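PDB 6MRK: nuclear RNA export factor 2 from Drosophila melanogaster, which acts with Piwi and Nxt1 in an ovarian complex for cotranscriptional transposon silencing, binds RNA, and may take part in exporting mRNA from the nucleus. Local coordinates for residues Asn4-Asp8 against Thr9-Glu13. Numbering follows the deposited sequence.
Sequences NFLCD and TGAYE
Asp8 holds the backbone of Gly10 and Ala11 through two acceptors, its carboxylate and its backbone carbonyl, as the N-terminal strand turns into the first helix of this NTF2-like domain. Its side chain closes an Asx turn: with CG anti to the backbone N (chi1 175°), the carboxylate reaches forward and OD1 accepts a nearly straight hydrogen bond from Gly10 N, modelled so short that its exact length is doubtful. Round the same bend runs a type I beta turn from Asp8 to Ala11, in which Ala11 N donates to Asp8 O at 3.2 Å. That bond is more bent (142° at the hydrogen), and the donor lies well above the carbonyl plane. Successive amides of the turn are thus satisfied by different oxygens of one residue.

Leu6 supplies the apolar part of the contact. Leu6 CD2 meets the edge of the Tyr12 ring in the ring plane, 3.6 Å from Tyr12 CD1, and the two side chains cross nearly at a right angle. Leu6 CD1 packs less closely against Ala11 CB, at 4.1 Å.

Strand 5-6 runs parallel to strand 104-119 at the margin of the sheet within this chain. Asn4 OD1 accepts from Thr114 N, and backbone bonds join Phe5 to Thr114 and Val116, and Cys7 to Val116. Leu6 rests on Val116 and Ala11 on Tyr119, so residues before and at the end of the turn both touch strand 104-119 on the way into helix 12-27.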
# COMPACT_ATOMS: atom_id res chain seq x y z
N ASN A 4 -7.01 -14.43 1.31
CA ASN A 4 -7.47 -13.08 1.69
C ASN A 4 -7.43 -13.01 3.22
O ASN A 4 -7.75 -14.00 3.86
CB ASN A 4 -8.87 -12.78 1.16
CG ASN A 4 -8.92 -12.72 -0.35
OD1 ASN A 4 -7.95 -12.36 -0.99
ND2 ASN A 4 -10.05 -13.09 -0.93
N PHE A 5 -7.05 -11.86 3.76
CA PHE A 5 -7.12 -11.59 5.21
C PHE A 5 -8.35 -10.70 5.49
O PHE A 5 -8.70 -9.82 4.66
CB PHE A 5 -5.80 -10.99 5.69
CG PHE A 5 -5.79 -10.74 7.17
CD1 PHE A 5 -5.82 -11.80 8.06
CD2 PHE A 5 -5.80 -9.45 7.67
CE1 PHE A 5 -5.86 -11.57 9.43
CE2 PHE A 5 -5.83 -9.23 9.04
CZ PHE A 5 -5.87 -10.29 9.91
N LEU A 6 -9.04 -10.99 6.60
CA LEU A 6 -10.19 -10.21 7.11
C LEU A 6 -10.01 -9.92 8.60
O LEU A 6 -10.12 -10.82 9.40
CB LEU A 6 -11.48 -10.96 6.85
CG LEU A 6 -12.72 -10.09 6.66
CD1 LEU A 6 -12.39 -8.84 5.86
CD2 LEU A 6 -13.81 -10.88 5.98
N CYS A 7 -9.68 -8.67 8.90
CA CYS A 7 -9.76 -7.96 10.19
C CYS A 7 -10.89 -8.47 11.09
O CYS A 7 -10.63 -8.92 12.22
CB CYS A 7 -10.09 -6.52 9.83
SG CYS A 7 -9.32 -5.31 10.91
N ASP A 8 -12.11 -8.33 10.60
CA ASP A 8 -13.39 -8.48 11.32
C ASP A 8 -14.37 -8.98 10.27
O ASP A 8 -14.30 -8.51 9.13
CB ASP A 8 -13.84 -7.15 11.94
CG ASP A 8 -15.22 -7.19 12.60
OD1 ASP A 8 -16.09 -7.97 12.14
OD2 ASP A 8 -15.41 -6.46 13.58
N THR A 9 -15.27 -9.88 10.64
CA THR A 9 -16.28 -10.46 9.73
C THR A 9 -17.35 -9.43 9.39
O THR A 9 -18.15 -9.74 8.51
CB THR A 9 -16.87 -11.71 10.38
OG1 THR A 9 -17.26 -11.33 11.70
CG2 THR A 9 -15.88 -12.84 10.45
N GLY A 10 -17.39 -8.27 10.07
CA GLY A 10 -18.30 -7.15 9.76
C GLY A 10 -17.82 -6.39 8.54
O GLY A 10 -18.66 -5.85 7.78
N ALA A 11 -16.52 -6.41 8.32
CA ALA A 11 -15.84 -5.77 7.18
C ALA A 11 -16.05 -6.57 5.89
O ALA A 11 -15.63 -6.08 4.83
CB ALA A 11 -14.37 -5.66 7.49
N TYR A 12 -16.66 -7.75 5.94
CA TYR A 12 -16.63 -8.67 4.78
C TYR A 12 -17.24 -8.00 3.53
O TYR A 12 -16.59 -8.06 2.47
CB TYR A 12 -17.37 -9.99 4.99
CG TYR A 12 -17.31 -10.81 3.72
CD1 TYR A 12 -16.10 -11.31 3.26
CD2 TYR A 12 -18.43 -10.97 2.90
CE1 TYR A 12 -16.01 -12.01 2.07
CE2 TYR A 12 -18.36 -11.68 1.71
CZ TYR A 12 -17.14 -12.20 1.30
OH TYR A 12 -16.97 -12.91 0.13
N GLU A 13 -18.44 -7.44 3.61
CA GLU A 13 -19.11 -6.99 2.36
C GLU A 13 -18.63 -5.58 1.98
O GLU A 13 -19.11 -5.09 0.95
CB GLU A 13 -20.64 -7.17 2.40
CG GLU A 13 -21.37 -6.55 3.57
CD GLU A 13 -22.87 -6.53 3.35
OE1 GLU A 13 -23.37 -7.32 2.51
OE2 GLU A 13 -23.55 -5.72 4.01